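Local coordinates for DNA processing protein DprA (Streptococcus pneumoniae, PDB 3UQZ) that helps load RecA recombinase onto single-stranded DNA during transformation and is thought to bind newly imported DNA cooperatively, protecting it from nucleases, at residues Y9-S14 against Q19-V24; L35-I40 against R55-D60; Q120-V125 against D147-M152. One frame throughout, in Å; residues are numbered along the deposited sequence.

In the fold
Contacts 1 and 2 belong to the N-terminal SAM domain, and contact 3 lies in the Rossmann-like domain. The first two have centres about 10 Å apart and touch directly: S14 of contact 1 packs against Y56 and I59 of contact 2, and helices 18-28 and 37-43, one from each contact, are successive in the chain. Contact 3 is on the opposite side of the chain's centre, its centre about 37 Å from that of contact 1 and about 46 Å from that of contact 2. The nearest atoms of contacts 1 and 3 are still about 20 Å apart. Contact 3 alone comes within reach of the second subunit.

Contact 1: Y9-S14 against Q19-V24; sequences YKLKKS and QQILKV
L11 and I21 bring their CA atoms to 7.4 Å of each other, the nearest approach between helix 5-13 and helix 18-28 over residues 9-14 and 19-24. Both side chains leave the backbone toward the facing helix, and the two segments together bury 154 Å². I21 does most of the touching. Its CG1 lies 4.1 Å from CB of L11, while its terminal CD1 goes further and meets CG of K12 at 3.6 Å. Because CG1 of I21 is anti to the carbonyl carbon (chi1 -61°), the longer branch is the one that crosses the gap, and its CD1 ends between CB of L11 and CG of K12. The K12 chain runs roughly perpendicular to I21 and offers its aliphatic portion to the methyl group; beyond CG it is extended, which carries the ammonium group away, and K12 NZ makes a weak, long ion pair with E193.

Several polar ends of 9-14 find partners away from 19-24. S14 OG returns a 2.7 Å hydrogen bond to O of K10, four residues earlier, tilted 32° from the carbonyl plane. K10 NZ forms a salt bridge with D61. CG of K13 lies over the Y9 ring, and Y9 OH and K13 NZ both bind E67, in helix 61-69. L11 and V24 also both touch I40, so helix 37-43 joins the packing of this small helical SAM domain. The side-chain contact across the two segments is apolar, I21 against CB of L11 and the methylenes of K12, so it rests on burial of hydrocarbon, with the lysine contributing methylenes rather than charge.

Contact 2: L35-I40 against R55-D60; sequences LLLGDI and RYFQID
L36 O accepts two backbone N-H groups, D39 N at 2.8 Å and I40 N at 3.1 Å, and thereby anchors the first turn of the helix from which L37 reaches to Y56 and F57. L36 itself sits at the N-cap. L37 follows with CG anti to its backbone N (chi1 -159°), a torsion that directs CG, and with it the two methyls, at the facing helix. They divide the work. CD1 stands over the Y56 ring in a CH-pi contact, 3.9 Å from the centroid and just 6° off the normal. CD2 drops into the angle between the two aromatics, 3.6 Å from CD2 of Y56 and 3.5 Å from CZ of F57. The two ring planes are nearly perpendicular, and F57 comes from the direction opposite to L37, meeting the methyl obliquely with its far end.

This insertion of L37 between Y56 and F57 joins helix 37-43 to helix 49-58 within the SAM domain, and L37 also rests on F52 and M53 of the latter. K10 of helix 5-13 makes a cation-pi contact with the Y56 ring on the face turned away from L37, so the ring is covered by a methyl on one side and an ammonium group on the other. Y56 OH is hydrogen-bonded to E7, a tie that should limit rotation of the phenol. F57 is largely exposed and borders the contact on its outer side.

Contact 3: Q120-V125 against D147-M152; sequences QGAKSV and DTAAHM
Two successive helices of the Rossmann-like domain meet here, 119-130 and 146-157, linked through strand 137-140. Over 120-125 and 147-152 their axes approach to 9.0 Å and run in similar directions, with a signed crossing angle of -35°. Small residues permit this approach: A122 and A149 have CA atoms 5.7 Å apart, and their CB methyls touch at 4.0 Å. A149 points its CB at the opposing helix, whereas that of A122 leaves more to the flank, so the methyls meet without either side chain penetrating the other helix. One turn further on, V125 adds the next contact. Its CG1, anti to the backbone N (chi1 171°), extends alongside the A149-A150 backbone, 4.0 Å from A150 CA and 4.2 Å from A150 CB. The two segments bury 131 Å² in all, through apolar contacts.

Beneath the pair, V125 and A150 both rest on V111 of strand 108-113, and A150 also meets I138 of strand 137-140, so the valine and alanine fill the angle between the helices and the sheet. The face of 120-125 turned away from 147-152 carries Q120, K123 and S124, which pack on L252 of the second subunit. There Q120 O is gripped twice by S124, by its N at 3.0 Å and by its OG at 2.7 Å, from opposite faces of the carbonyl plane. Helices packed side by side over adjacent parallel strands, each helix following its strand, are characteristic of the beta-alpha-beta crossovers of a Rossmann-like fold.

Contact 1: Y9-S14 against Q19-V24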
# COMPACT_ATOMS: atom_id res chain seq x y z
N TYR A 9 25.10 -29.31 21.97
CA TYR A 9 24.11 -30.31 21.53
C TYR A 9 23.70 -31.21 22.68
O TYR A 9 22.50 -31.43 22.88
CB TYR A 9 24.66 -31.14 20.35
CG TYR A 9 23.62 -32.03 19.70
CD1 TYR A 9 22.42 -31.51 19.23
CD2 TYR A 9 23.86 -33.40 19.53
CE1 TYR A 9 21.46 -32.33 18.63
CE2 TYR A 9 22.91 -34.22 18.92
CZ TYR A 9 21.72 -33.69 18.47
OH TYR A 9 20.78 -34.49 17.88
N LYS A 10 24.70 -31.69 23.48
CA LYS A 10 24.46 -32.54 24.66
C LYS A 10 23.59 -31.83 25.72
O LYS A 10 22.76 -32.48 26.34
CB LYS A 10 25.79 -33.05 25.24
CG LYS A 10 25.63 -34.26 26.16
CD LYS A 10 26.96 -34.78 26.64
CE LYS A 10 26.80 -35.84 27.70
NZ LYS A 10 28.10 -36.24 28.27
N LEU A 11 23.75 -30.49 25.88
CA LEU A 11 22.93 -29.68 26.81
C LEU A 11 21.48 -29.57 26.33
O LEU A 11 20.57 -29.64 27.15
CB LEU A 11 23.54 -28.27 27.03
CG LEU A 11 24.89 -28.19 27.75
CD1 LEU A 11 25.40 -26.77 27.76
CD2 LEU A 11 24.80 -28.68 29.18
N LYS A 12 21.27 -29.44 25.01
CA LYS A 12 19.94 -29.41 24.38
C LYS A 12 19.25 -30.76 24.61
O LYS A 12 18.08 -30.80 24.97
CB LYS A 12 20.05 -29.12 22.87
CG LYS A 12 19.83 -27.65 22.52
CD LYS A 12 19.90 -27.36 21.03
CE LYS A 12 19.15 -26.08 20.72
NZ LYS A 12 19.56 -25.50 19.43
N LYS A 13 20.01 -31.87 24.47
CA LYS A 13 19.55 -33.24 24.69
C LYS A 13 19.27 -33.57 26.16
O LYS A 13 18.55 -34.52 26.45
CB LYS A 13 20.55 -34.24 24.09
CG LYS A 13 20.50 -34.30 22.57
CD LYS A 13 19.53 -35.37 22.10
CE LYS A 13 19.07 -35.11 20.69
NZ LYS A 13 18.09 -36.13 20.25
N SER A 14 19.84 -32.79 27.09
CA SER A 14 19.66 -32.98 28.53
C SER A 14 18.44 -32.21 29.03
O SER A 14 18.06 -32.36 30.20
CB SER A 14 20.92 -32.55 29.28
OG SER A 14 22.07 -33.22 28.81
N GLN A 19 17.40 -20.49 25.01
CA GLN A 19 17.59 -19.32 25.88
C GLN A 19 18.45 -19.68 27.09
O GLN A 19 19.35 -18.91 27.44
CB GLN A 19 16.26 -18.71 26.33
CG GLN A 19 15.93 -17.37 25.68
CD GLN A 19 17.01 -16.31 25.80
OE1 GLN A 19 17.73 -16.20 26.81
NE2 GLN A 19 17.14 -15.49 24.77
N GLN A 20 18.21 -20.88 27.70
CA GLN A 20 18.98 -21.35 28.85
C GLN A 20 20.47 -21.54 28.50
O GLN A 20 21.32 -21.11 29.28
CB GLN A 20 18.37 -22.62 29.45
CG GLN A 20 17.09 -22.35 30.23
CD GLN A 20 16.28 -23.59 30.56
OE1 GLN A 20 16.42 -24.66 29.94
NE2 GLN A 20 15.38 -23.44 31.52
N ILE A 21 20.77 -22.12 27.31
CA ILE A 21 22.16 -22.32 26.84
C ILE A 21 22.82 -20.96 26.53
O ILE A 21 24.00 -20.78 26.82
CB ILE A 21 22.25 -23.35 25.68
CG1 ILE A 21 21.74 -24.73 26.15
CG2 ILE A 21 23.70 -23.46 25.13
CD1 ILE A 21 21.12 -25.54 25.16
N LEU A 22 22.03 -20.00 25.99
CA LEU A 22 22.49 -18.65 25.72
C LEU A 22 22.99 -17.96 27.00
O LEU A 22 24.05 -17.35 26.95
CB LEU A 22 21.40 -17.81 25.03
CG LEU A 22 21.59 -17.59 23.53
CD1 LEU A 22 20.29 -17.15 22.88
CD2 LEU A 22 22.72 -16.59 23.25
N LYS A 23 22.25 -18.10 28.14
CA LYS A 23 22.66 -17.56 29.45
C LYS A 23 23.99 -18.18 29.89
O LYS A 23 24.88 -17.45 30.32
CB LYS A 23 21.60 -17.84 30.54
CG LYS A 23 20.39 -16.92 30.48
CD LYS A 23 19.45 -17.19 31.65
CE LYS A 23 18.14 -16.48 31.46
NZ LYS A 23 17.20 -17.22 30.58
N VAL A 24 24.12 -19.53 29.75
CA VAL A 24 25.32 -20.29 30.12
C VAL A 24 26.52 -19.78 29.32
O VAL A 24 27.55 -19.47 29.92
CB VAL A 24 25.11 -21.82 29.97
CG1 VAL A 24 26.41 -22.60 30.16
CG2 VAL A 24 24.04 -22.33 30.93

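Contact 2: L35-I40 against R55-D60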
# COMPACT_ATOMS: atom_id res chain seq x y z
N LEU A 35 33.47 -24.32 32.51
CA LEU A 35 32.51 -24.26 33.62
C LEU A 35 32.23 -25.66 34.13
O LEU A 35 32.23 -26.60 33.34
CB LEU A 35 31.17 -23.66 33.12
CG LEU A 35 31.15 -22.18 32.71
CD1 LEU A 35 29.89 -21.85 31.94
CD2 LEU A 35 31.24 -21.28 33.91
N LEU A 36 31.99 -25.83 35.44
CA LEU A 36 31.61 -27.18 35.86
C LEU A 36 30.10 -27.38 35.85
O LEU A 36 29.36 -26.41 35.97
CB LEU A 36 32.36 -27.79 37.06
CG LEU A 36 32.63 -27.01 38.33
CD1 LEU A 36 31.36 -26.70 39.07
CD2 LEU A 36 33.48 -27.84 39.24
N LEU A 37 29.66 -28.62 35.63
CA LEU A 37 28.26 -29.00 35.46
C LEU A 37 27.25 -28.42 36.44
O LEU A 37 26.15 -28.05 36.02
CB LEU A 37 28.12 -30.52 35.32
CG LEU A 37 26.85 -31.05 34.66
CD1 LEU A 37 26.70 -30.58 33.21
CD2 LEU A 37 26.86 -32.54 34.68
N GLY A 38 27.65 -28.32 37.71
CA GLY A 38 26.83 -27.74 38.76
C GLY A 38 26.57 -26.27 38.53
O GLY A 38 25.49 -25.77 38.84
N ASP A 39 27.56 -25.56 37.96
CA ASP A 39 27.45 -24.14 37.61
C ASP A 39 26.58 -23.97 36.37
O ASP A 39 25.71 -23.09 36.37
CB ASP A 39 28.83 -23.51 37.41
CG ASP A 39 29.64 -23.37 38.69
OD1 ASP A 39 29.04 -23.04 39.74
OD2 ASP A 39 30.88 -23.52 38.63
N ILE A 40 26.76 -24.83 35.34
CA ILE A 40 25.95 -24.81 34.12
C ILE A 40 24.47 -24.94 34.52
O ILE A 40 23.66 -24.12 34.07
CB ILE A 40 26.40 -25.89 33.09
CG1 ILE A 40 27.80 -25.57 32.52
CG2 ILE A 40 25.36 -26.06 31.96
CD1 ILE A 40 28.47 -26.69 31.68
N ARG A 55 19.80 -36.39 33.63
CA ARG A 55 19.65 -36.58 32.17
C ARG A 55 20.98 -36.48 31.43
O ARG A 55 21.25 -37.32 30.57
CB ARG A 55 18.62 -35.61 31.59
CG ARG A 55 17.18 -35.96 31.95
CD ARG A 55 16.18 -35.10 31.22
NE ARG A 55 16.29 -35.23 29.77
CZ ARG A 55 15.54 -34.57 28.89
NH1 ARG A 55 14.60 -33.74 29.31
NH2 ARG A 55 15.72 -34.75 27.59
N TYR A 56 21.83 -35.50 31.81
CA TYR A 56 23.16 -35.32 31.22
C TYR A 56 24.02 -36.58 31.41
O TYR A 56 24.64 -37.06 30.46
CB TYR A 56 23.86 -34.07 31.81
CG TYR A 56 25.22 -33.79 31.20
CD1 TYR A 56 25.36 -32.86 30.17
CD2 TYR A 56 26.36 -34.44 31.66
CE1 TYR A 56 26.61 -32.59 29.61
CE2 TYR A 56 27.61 -34.19 31.10
CZ TYR A 56 27.73 -33.27 30.07
OH TYR A 56 28.96 -33.04 29.52
N PHE A 57 24.05 -37.12 32.65
CA PHE A 57 24.81 -38.32 33.00
C PHE A 57 24.31 -39.59 32.33
O PHE A 57 25.13 -40.46 32.03
CB PHE A 57 24.91 -38.49 34.52
CG PHE A 57 25.77 -37.44 35.19
CD1 PHE A 57 27.08 -37.24 34.80
CD2 PHE A 57 25.27 -36.68 36.23
CE1 PHE A 57 27.87 -36.25 35.40
CE2 PHE A 57 26.05 -35.68 36.82
CZ PHE A 57 27.35 -35.51 36.44
N GLN A 58 22.98 -39.68 32.06
CA GLN A 58 22.38 -40.85 31.41
C GLN A 58 22.68 -40.93 29.91
O GLN A 58 22.47 -41.99 29.31
CB GLN A 58 20.88 -40.94 31.70
CG GLN A 58 20.58 -41.30 33.16
CD GLN A 58 19.18 -40.97 33.61
OE1 GLN A 58 18.40 -40.32 32.91
NE2 GLN A 58 18.84 -41.41 34.81
N ILE A 59 23.17 -39.83 29.31
CA ILE A 59 23.49 -39.77 27.88
C ILE A 59 24.65 -40.68 27.49
O ILE A 59 25.74 -40.58 28.07
CB ILE A 59 23.66 -38.29 27.39
CG1 ILE A 59 22.29 -37.58 27.28
CG2 ILE A 59 24.43 -38.21 26.06
CD1 ILE A 59 22.33 -36.09 27.27
N ASP A 60 24.41 -41.56 26.51
CA ASP A 60 25.42 -42.45 25.94
C ASP A 60 26.21 -41.61 24.92
O ASP A 60 25.74 -41.41 23.80
CB ASP A 60 24.76 -43.69 25.29
CG ASP A 60 25.67 -44.63 24.49
OD1 ASP A 60 26.92 -44.55 24.66
OD2 ASP A 60 25.14 -45.47 23.73

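Contact 3: Q120-V125 against D147-M152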
# COMPACT_ATOMS: atom_id res chain seq x y z
N GLN A 120 -0.98 -15.80 -9.29
CA GLN A 120 -0.63 -14.38 -9.38
C GLN A 120 0.37 -14.00 -8.30
O GLN A 120 1.32 -13.28 -8.59
CB GLN A 120 -1.89 -13.49 -9.31
CG GLN A 120 -2.85 -13.64 -10.50
CD GLN A 120 -2.28 -13.11 -11.81
OE1 GLN A 120 -1.71 -13.85 -12.61
NE2 GLN A 120 -2.45 -11.81 -12.05
N GLY A 121 0.17 -14.54 -7.09
CA GLY A 121 1.07 -14.36 -5.96
C GLY A 121 2.48 -14.85 -6.27
O GLY A 121 3.45 -14.12 -6.05
N ALA A 122 2.58 -16.07 -6.84
CA ALA A 122 3.86 -16.67 -7.24
C ALA A 122 4.55 -15.87 -8.34
O ALA A 122 5.77 -15.73 -8.30
CB ALA A 122 3.65 -18.11 -7.68
N LYS A 123 3.78 -15.33 -9.31
CA LYS A 123 4.34 -14.54 -10.42
C LYS A 123 4.85 -13.17 -9.92
O LYS A 123 5.82 -12.65 -10.46
CB LYS A 123 3.33 -14.36 -11.57
CG LYS A 123 2.94 -15.64 -12.32
CD LYS A 123 3.71 -15.84 -13.62
CE LYS A 123 3.68 -17.29 -14.05
NZ LYS A 123 4.71 -17.57 -15.08
N SER A 124 4.20 -12.63 -8.86
CA SER A 124 4.57 -11.36 -8.22
C SER A 124 5.95 -11.49 -7.58
O SER A 124 6.79 -10.62 -7.77
CB SER A 124 3.55 -10.97 -7.15
OG SER A 124 2.24 -10.95 -7.68
N VAL A 125 6.17 -12.59 -6.84
CA VAL A 125 7.43 -12.91 -6.15
C VAL A 125 8.54 -13.08 -7.19
O VAL A 125 9.61 -12.49 -7.04
CB VAL A 125 7.26 -14.15 -5.24
CG1 VAL A 125 8.59 -14.63 -4.68
CG2 VAL A 125 6.32 -13.84 -4.10
N ASP A 147 7.25 -19.54 -0.54
CA ASP A 147 8.61 -19.98 -0.22
C ASP A 147 9.22 -20.74 -1.40
O ASP A 147 10.31 -20.39 -1.84
CB ASP A 147 8.65 -20.82 1.07
CG ASP A 147 8.43 -20.09 2.39
OD1 ASP A 147 7.75 -19.05 2.39
OD2 ASP A 147 8.89 -20.59 3.42
N THR A 148 8.48 -21.72 -1.97
CA THR A 148 8.94 -22.51 -3.12
C THR A 148 9.19 -21.63 -4.35
O THR A 148 10.20 -21.80 -5.03
CB THR A 148 7.98 -23.68 -3.38
OG1 THR A 148 7.88 -24.45 -2.19
CG2 THR A 148 8.43 -24.57 -4.53
N ALA A 149 8.28 -20.68 -4.61
CA ALA A 149 8.38 -19.75 -5.74
C ALA A 149 9.57 -18.82 -5.57
O ALA A 149 10.20 -18.45 -6.57
CB ALA A 149 7.10 -18.95 -5.86
N ALA A 150 9.91 -18.47 -4.32
CA ALA A 150 11.06 -17.63 -3.97
C ALA A 150 12.38 -18.34 -4.32
O ALA A 150 13.24 -17.76 -4.97
CB ALA A 150 11.01 -17.27 -2.50
N HIS A 151 12.51 -19.63 -3.91
CA HIS A 151 13.67 -20.47 -4.13
C HIS A 151 13.88 -20.73 -5.62
O HIS A 151 14.97 -20.49 -6.12
CB HIS A 151 13.53 -21.80 -3.37
CG HIS A 151 13.70 -21.69 -1.89
ND1 HIS A 151 12.75 -22.17 -1.01
CD2 HIS A 151 14.73 -21.19 -1.17
CE1 HIS A 151 13.23 -21.94 0.20
NE2 HIS A 151 14.41 -21.35 0.15
N MSE A 152 12.82 -21.15 -6.33
CA MSE A 152 12.87 -21.42 -7.78
C MSE A 152 13.22 -20.19 -8.63
O MSE A 152 13.96 -20.33 -9.60
CB MSE A 152 11.60 -22.12 -8.26
CG MSE A 152 11.47 -23.53 -7.70
SE MSE A 152 9.80 -24.37 -8.11
CE MSE A 152 10.14 -24.51 -9.94